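Local coordinates for protein phosphoribosylformylglycinamidine synthase 2 (Thermus thermophilus, PDB 3VIU) that belongs to the AIR synthase related (PurM-like) family, pairs two N-terminal and two C-terminal domains of that type in one chain, and carries adenosine-5'-diphosphate and a magnesium ion, at residues R135-K139 with E721-G725; P95-A100 with V141-F147; G194-Y198 with E317-E321. One frame throughout, in Å; residues are numbered along the deposited sequence.

Contact 1. Residues R135-K139 with E721-G725; sequences RYLLK and EVLDG
K139 reaches from helix 132-152 to the last carbonyls of helix 708-723, making this a mixed polar and apolar contact between a helix of the first PurM-like N-terminal domain and the C-terminal end of the chain. The path of the lysine explains the bond it makes. Its CG stands anti to the carbonyl carbon (chi1 -79°), and the chain then runs extended past L723, the two side chains sliding by each other in opposite directions with K139 CG and L723 CD2 3.8 Å apart. A final bend at chi4 (57°) drops the amine onto the helix end, where K139 NZ donates to L723 O over 2.7 Å. The amine sits well above the carbonyl plane, away from the oxygen lone pairs, at a C=O...N angle of 104°. V722 O is marginally nearer, 2.6 Å from K139 NZ, but the angle is too poor for a hydrogen bond.

Beside this polar grip lies a small apolar patch. V722 CG1 is wedged against helix 132-152, with R135 CG 3.8 Å away and L138 CD1 4.0 Å away; both side chains meet the valine at about a right angle. Thus R135 contributes the aliphatic part of its chain, while its NH1 makes a weak hydrogen bond to E130 O. L138 continues inward onto F126 of strand 116-126, and L723 also packs on V410.

D724 is the first residue to leave helical geometry, and its carboxylate is engaged by R413 rather than by K139. A lysine amine set among carbonyls at the C-terminal end of a helix is well matched electrostatically: the partial negative charge gathered there would be expected to stabilise the ammonium form.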
# COMPACT_ATOMS: atom_id res chain seq x y z
N ARG A 135 -10.07 8.28 -17.60
CA ARG A 135 -11.39 8.24 -16.98
C ARG A 135 -11.91 6.81 -16.97
O ARG A 135 -12.47 6.34 -15.98
CB ARG A 135 -12.38 9.13 -17.73
CG ARG A 135 -12.19 10.63 -17.52
CD ARG A 135 -13.45 11.40 -17.94
NE ARG A 135 -13.79 11.22 -19.35
CZ ARG A 135 -13.24 11.89 -20.36
NH1 ARG A 135 -12.30 12.80 -20.12
NH2 ARG A 135 -13.63 11.65 -21.61
N TYR A 136 -11.73 6.12 -18.09
CA TYR A 136 -12.19 4.74 -18.20
C TYR A 136 -11.58 3.86 -17.10
O TYR A 136 -12.29 3.20 -16.35
CB TYR A 136 -11.83 4.18 -19.58
CG TYR A 136 -12.24 2.74 -19.77
CD1 TYR A 136 -13.56 2.40 -20.08
CD2 TYR A 136 -11.32 1.71 -19.63
CE1 TYR A 136 -13.95 1.07 -20.23
CE2 TYR A 136 -11.69 0.38 -19.79
CZ TYR A 136 -13.01 0.07 -20.08
OH TYR A 136 -13.39 -1.25 -20.22
N LEU A 137 -10.25 3.85 -17.01
CA LEU A 137 -9.57 3.04 -16.02
C LEU A 137 -9.99 3.37 -14.59
O LEU A 137 -10.18 2.47 -13.77
CB LEU A 137 -8.05 3.19 -16.17
CG LEU A 137 -7.50 2.59 -17.47
CD1 LEU A 137 -6.07 3.03 -17.74
CD2 LEU A 137 -7.60 1.08 -17.36
N LEU A 138 -10.15 4.65 -14.30
CA LEU A 138 -10.56 5.10 -12.98
C LEU A 138 -11.95 4.54 -12.67
O LEU A 138 -12.20 4.03 -11.58
CB LEU A 138 -10.61 6.63 -12.93
CG LEU A 138 -10.41 7.38 -11.61
CD1 LEU A 138 -11.12 8.74 -11.70
CD2 LEU A 138 -10.95 6.59 -10.44
N LYS A 139 -12.86 4.64 -13.64
CA LYS A 139 -14.20 4.13 -13.42
C LYS A 139 -14.13 2.62 -13.20
O LYS A 139 -14.73 2.10 -12.26
CB LYS A 139 -15.10 4.45 -14.62
CG LYS A 139 -15.61 5.88 -14.65
CD LYS A 139 -16.13 6.25 -16.04
CE LYS A 139 -17.12 7.40 -15.98
NZ LYS A 139 -16.54 8.60 -15.34
N GLU A 721 -17.25 14.86 -11.18
CA GLU A 721 -17.71 14.79 -12.56
C GLU A 721 -16.88 13.79 -13.34
O GLU A 721 -17.42 12.99 -14.10
CB GLU A 721 -17.66 16.17 -13.23
CG GLU A 721 -16.73 17.17 -12.58
CD GLU A 721 -17.04 18.61 -12.98
OE1 GLU A 721 -16.38 19.53 -12.45
OE2 GLU A 721 -17.94 18.82 -13.82
N VAL A 722 -15.56 13.81 -13.14
CA VAL A 722 -14.68 12.88 -13.83
C VAL A 722 -15.14 11.44 -13.61
O VAL A 722 -15.20 10.65 -14.55
CB VAL A 722 -13.22 13.00 -13.32
CG1 VAL A 722 -12.36 11.88 -13.89
CG2 VAL A 722 -12.65 14.34 -13.74
N LEU A 723 -15.49 11.12 -12.36
CA LEU A 723 -15.94 9.78 -12.01
C LEU A 723 -17.40 9.55 -12.37
O LEU A 723 -17.75 8.51 -12.92
CB LEU A 723 -15.75 9.54 -10.51
CG LEU A 723 -15.21 8.18 -10.03
CD1 LEU A 723 -15.81 7.87 -8.66
CD2 LEU A 723 -15.55 7.08 -11.02
N ASP A 724 -18.25 10.52 -12.05
CA ASP A 724 -19.68 10.39 -12.35
C ASP A 724 -20.14 11.39 -13.41
O ASP A 724 -21.13 12.10 -13.21
CB ASP A 724 -20.50 10.57 -11.07
CG ASP A 724 -20.03 9.67 -9.94
OD1 ASP A 724 -19.92 8.44 -10.15
OD2 ASP A 724 -19.78 10.18 -8.83
N GLY A 725 -19.42 11.45 -14.52
CA GLY A 725 -19.79 12.36 -15.59
C GLY A 725 -19.26 11.93 -16.95
O GLY A 725 -19.00 10.72 -17.14

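Contact 2. Residues P95-A100 with V141-F147; sequences PFQGAA and VVSGIAF
F96 and G144 form the centre of a close crossing between helices 95-112 and 132-152, whose local axes approach to 7.0 Å at a signed angle of -44°. The aromatic interactions come first. With CG anti to the backbone N (chi1 -168°), the F96 ring is laid flat over the neighbouring helix: G144 CA stands almost exactly above the ring centre, 3.7 Å from the centroid, a CH-pi contact over the face. S143 CB approaches F96 CE2 to 3.5 Å, while the serine hydroxyl is turned back to its own helix and bonded to K139 O. One turn further on, F147 meets the same ring obliquely, with planes 34° apart.

Apolar contacts between small side chains make up the second group. A99 CB points toward the other helix and lies 3.5 Å from V141 CB and 3.7 Å from I145 CG1, filling the angle between these two branched residues. A100 adds its methyl at the edge of the F147 ring, and P95 CB rests on V141 CG1.

The third kind involves the backbones themselves. Because G144 has no side chain, its CA comes within 4.4 Å of F96 CA. Nearer the start of helix 95-112, P95 O receives a CA-H...O contact from V141 CA at 3.5 Å.

V141 and I145 also reach strand 116-126, which places helix 132-152 on the six-stranded sheet with helix 95-112 packed beside it. Helix 132-152 is the crossover of a beta-alpha-beta unit whose parallel strands, 116-126 and 156-163, are neighbours; such paired helices backing a mixed sheet are the layered alpha/beta architecture of the PurM-like N-terminal domain.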
# COMPACT_ATOMS: atom_id res chain seq x y z
N PRO A 95 -9.69 -3.23 -16.27
CA PRO A 95 -9.74 -2.52 -14.99
C PRO A 95 -10.69 -3.05 -13.93
O PRO A 95 -10.35 -3.05 -12.74
CB PRO A 95 -10.07 -1.09 -15.39
CG PRO A 95 -10.87 -1.26 -16.64
CD PRO A 95 -10.10 -2.33 -17.37
N PHE A 96 -11.85 -3.52 -14.34
CA PHE A 96 -12.81 -4.02 -13.36
C PHE A 96 -12.33 -5.30 -12.68
O PHE A 96 -12.27 -5.37 -11.46
CB PHE A 96 -14.19 -4.22 -14.01
CG PHE A 96 -15.30 -4.46 -13.02
CD1 PHE A 96 -15.50 -5.71 -12.46
CD2 PHE A 96 -16.14 -3.41 -12.64
CE1 PHE A 96 -16.54 -5.93 -11.55
CE2 PHE A 96 -17.18 -3.61 -11.73
CZ PHE A 96 -17.38 -4.88 -11.19
N GLN A 97 -12.00 -6.32 -13.46
CA GLN A 97 -11.55 -7.57 -12.86
C GLN A 97 -10.19 -7.41 -12.21
O GLN A 97 -9.93 -7.97 -11.15
CB GLN A 97 -11.50 -8.68 -13.91
CG GLN A 97 -10.93 -10.00 -13.39
CD GLN A 97 -9.67 -10.42 -14.12
OE1 GLN A 97 -8.70 -9.67 -14.18
NE2 GLN A 97 -9.69 -11.63 -14.68
N GLY A 98 -9.32 -6.64 -12.86
CA GLY A 98 -7.99 -6.43 -12.31
C GLY A 98 -8.02 -5.91 -10.88
O GLY A 98 -7.37 -6.47 -9.99
N ALA A 99 -8.77 -4.83 -10.66
CA ALA A 99 -8.87 -4.22 -9.34
C ALA A 99 -9.56 -5.13 -8.32
O ALA A 99 -9.08 -5.30 -7.20
CB ALA A 99 -9.61 -2.90 -9.44
N ALA A 100 -10.69 -5.71 -8.72
CA ALA A 100 -11.44 -6.59 -7.83
C ALA A 100 -10.59 -7.78 -7.40
O ALA A 100 -10.62 -8.20 -6.25
CB ALA A 100 -12.70 -7.07 -8.53
N VAL A 141 -11.50 0.44 -12.17
CA VAL A 141 -10.95 -0.08 -10.92
C VAL A 141 -11.76 0.28 -9.68
O VAL A 141 -11.89 -0.55 -8.80
CB VAL A 141 -9.43 0.32 -10.69
CG1 VAL A 141 -8.74 0.62 -12.00
CG2 VAL A 141 -9.31 1.46 -9.72
N VAL A 142 -12.33 1.48 -9.60
CA VAL A 142 -13.11 1.78 -8.40
C VAL A 142 -14.42 0.98 -8.41
O VAL A 142 -14.92 0.59 -7.36
CB VAL A 142 -13.40 3.29 -8.22
CG1 VAL A 142 -12.16 4.10 -8.55
CG2 VAL A 142 -14.58 3.72 -9.07
N SER A 143 -14.99 0.74 -9.59
CA SER A 143 -16.21 -0.05 -9.68
C SER A 143 -15.87 -1.44 -9.16
O SER A 143 -16.59 -1.99 -8.33
CB SER A 143 -16.69 -0.20 -11.13
OG SER A 143 -17.14 1.03 -11.67
N GLY A 144 -14.77 -1.99 -9.68
CA GLY A 144 -14.33 -3.32 -9.28
C GLY A 144 -13.94 -3.42 -7.82
O GLY A 144 -14.24 -4.41 -7.16
N ILE A 145 -13.27 -2.39 -7.31
CA ILE A 145 -12.85 -2.37 -5.91
C ILE A 145 -14.09 -2.35 -5.01
O ILE A 145 -14.16 -3.07 -4.02
CB ILE A 145 -11.97 -1.13 -5.60
CG1 ILE A 145 -10.59 -1.30 -6.25
CG2 ILE A 145 -11.82 -0.95 -4.09
CD1 ILE A 145 -9.61 -0.18 -5.93
N ALA A 146 -15.06 -1.51 -5.37
CA ALA A 146 -16.29 -1.40 -4.59
C ALA A 146 -17.05 -2.72 -4.61
O ALA A 146 -17.61 -3.14 -3.59
CB ALA A 146 -17.17 -0.28 -5.16
N PHE A 147 -17.07 -3.37 -5.77
CA PHE A 147 -17.77 -4.64 -5.92
C PHE A 147 -17.28 -5.71 -4.96
O PHE A 147 -18.08 -6.32 -4.25
CB PHE A 147 -17.64 -5.15 -7.35
CG PHE A 147 -17.92 -6.62 -7.49
CD1 PHE A 147 -16.90 -7.51 -7.83
CD2 PHE A 147 -19.21 -7.13 -7.28
CE1 PHE A 147 -17.15 -8.89 -7.95
CE2 PHE A 147 -19.47 -8.50 -7.39
CZ PHE A 147 -18.44 -9.38 -7.73

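Contact 3. Residues G194-Y198 with E317-E321; sequences GRPIY and EKALE
Y198 leans from strand 196-201 onto helix 317-326, where L320, E317 and E321 receive successive parts of its side chain. Its CB, directed at the helix, first meets the leucine methyl: Y198 CB and L320 CD2 are 4.1 Å apart. With CG anti to the carbonyl carbon (chi1 -77°), the ring continues under that methyl, and Y198 CG approaches L320 CD2 to 3.9 Å. This is a CH-pi contact over one face, offset toward the rim. Farther out, Y198 CE2 has E321 OE2 3.5 Å away, an oxygen lying near the ring plane at its edge. At the tip, Y198 OH is 2.9 Å from E321 OE2, a distance that suits a hydrogen bond, though the proton may be turned to a different acceptor. Y198 OH also packs against E317 CB, so the phenol end sits between two turns of the helix.

A salt bridge lies alongside. R195 is folded back by bends at chi2 and chi3, and its NH2 donates to E317 OE2 over 2.6 Å, nearly straight at 173°. The acceptor lies in the guanidinium plane and is met on the anti side of the carboxylate, somewhat tilted from the carboxylate plane, which is turned 68° from that of the arginine. P196 CD covers one guanidinium face. R195 NH2 also bonds P312 O at the end of strand 307-312, and E317 OE2 accepts from G315 N in the turn before the helix.

Helix 317-326 connects strands 307-312 and 331-338, which are parallel to each other with strand 196-201 antiparallel between them. The contact therefore pins the helix over the middle strand of a split beta-alpha-beta unit, within the mixed sheet of the first PurM-like C-terminal domain.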
# COMPACT_ATOMS: atom_id res chain seq x y z
N GLY A 194 4.42 -35.63 7.87
CA GLY A 194 3.33 -36.58 8.00
C GLY A 194 1.93 -36.00 8.10
O GLY A 194 1.02 -36.65 8.60
N ARG A 195 1.76 -34.78 7.61
CA ARG A 195 0.46 -34.12 7.68
C ARG A 195 -0.23 -34.05 6.33
O ARG A 195 0.42 -33.98 5.28
CB ARG A 195 0.64 -32.69 8.20
CG ARG A 195 1.48 -32.59 9.45
CD ARG A 195 0.86 -33.41 10.56
NE ARG A 195 -0.52 -33.02 10.75
CZ ARG A 195 -1.51 -33.88 10.94
NH1 ARG A 195 -1.26 -35.18 10.98
NH2 ARG A 195 -2.75 -33.44 11.09
N PRO A 196 -1.56 -34.10 6.32
CA PRO A 196 -2.27 -34.01 5.05
C PRO A 196 -2.45 -32.51 4.78
O PRO A 196 -2.40 -31.70 5.71
CB PRO A 196 -3.58 -34.71 5.34
CG PRO A 196 -3.83 -34.34 6.76
CD PRO A 196 -2.47 -34.56 7.39
N ILE A 197 -2.64 -32.13 3.52
CA ILE A 197 -2.83 -30.73 3.17
C ILE A 197 -4.23 -30.56 2.56
O ILE A 197 -4.53 -31.17 1.53
CB ILE A 197 -1.80 -30.25 2.13
CG1 ILE A 197 -0.40 -30.73 2.51
CG2 ILE A 197 -1.86 -28.74 2.01
CD1 ILE A 197 0.05 -30.28 3.86
N TYR A 198 -5.06 -29.74 3.18
CA TYR A 198 -6.41 -29.53 2.68
C TYR A 198 -6.55 -28.37 1.70
O TYR A 198 -5.79 -27.40 1.72
CB TYR A 198 -7.39 -29.35 3.84
CG TYR A 198 -7.76 -30.64 4.53
CD1 TYR A 198 -6.80 -31.41 5.19
CD2 TYR A 198 -9.07 -31.09 4.53
CE1 TYR A 198 -7.14 -32.58 5.85
CE2 TYR A 198 -9.43 -32.27 5.19
CZ TYR A 198 -8.46 -33.01 5.84
OH TYR A 198 -8.82 -34.17 6.50
N GLU A 317 -7.97 -33.04 12.06
CA GLU A 317 -8.48 -33.07 10.69
C GLU A 317 -9.99 -32.94 10.70
O GLU A 317 -10.54 -32.06 10.04
CB GLU A 317 -8.10 -34.38 9.99
CG GLU A 317 -6.63 -34.68 9.94
CD GLU A 317 -6.07 -35.08 11.29
OE1 GLU A 317 -6.86 -35.51 12.16
OE2 GLU A 317 -4.84 -34.99 11.47
N LYS A 318 -10.65 -33.82 11.44
CA LYS A 318 -12.10 -33.78 11.50
C LYS A 318 -12.60 -32.39 11.88
O LYS A 318 -13.48 -31.85 11.21
CB LYS A 318 -12.62 -34.82 12.50
CG LYS A 318 -13.20 -36.04 11.84
CD LYS A 318 -14.37 -35.67 10.92
CE LYS A 318 -15.56 -35.10 11.71
NZ LYS A 318 -16.72 -34.74 10.85
N ALA A 319 -12.03 -31.83 12.94
CA ALA A 319 -12.41 -30.50 13.41
C ALA A 319 -12.37 -29.49 12.26
O ALA A 319 -13.31 -28.71 12.09
CB ALA A 319 -11.48 -30.06 14.53
N LEU A 320 -11.29 -29.52 11.50
CA LEU A 320 -11.11 -28.61 10.37
C LEU A 320 -12.25 -28.78 9.38
O LEU A 320 -12.81 -27.80 8.89
CB LEU A 320 -9.77 -28.87 9.66
CG LEU A 320 -9.46 -28.03 8.41
CD1 LEU A 320 -9.41 -26.56 8.79
CD2 LEU A 320 -8.14 -28.47 7.79
N GLU A 321 -12.61 -30.03 9.09
CA GLU A 321 -13.68 -30.29 8.14
C GLU A 321 -15.00 -29.72 8.65
O GLU A 321 -15.75 -29.09 7.89
CB GLU A 321 -13.81 -31.80 7.92
CG GLU A 321 -12.47 -32.49 7.74
CD GLU A 321 -12.58 -33.97 7.41
OE1 GLU A 321 -13.49 -34.64 7.96
OE2 GLU A 321 -11.75 -34.46 6.61

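Contacts 1 and 2 share helix 132-152 and their centres lie 13 Å apart; they touch where Y136 and L137 pack on P95 and where L723 meets V142. Along the chain their segments alternate, 95-100, 135-139, 141-147 and finally 721-725, so one helix joins a neighbour close in sequence to the C-terminal end of the chain. Contact 3 falls between, after contact 2 and before residues 721-725, in the first AIR synthase related C-terminal domain. Its centre is 34 Å from that of contact 2 and 47 Å from that of contact 1. Contacts 2 and 3 each join elements within one domain, while contact 1 brings distant parts of this multidomain chain together.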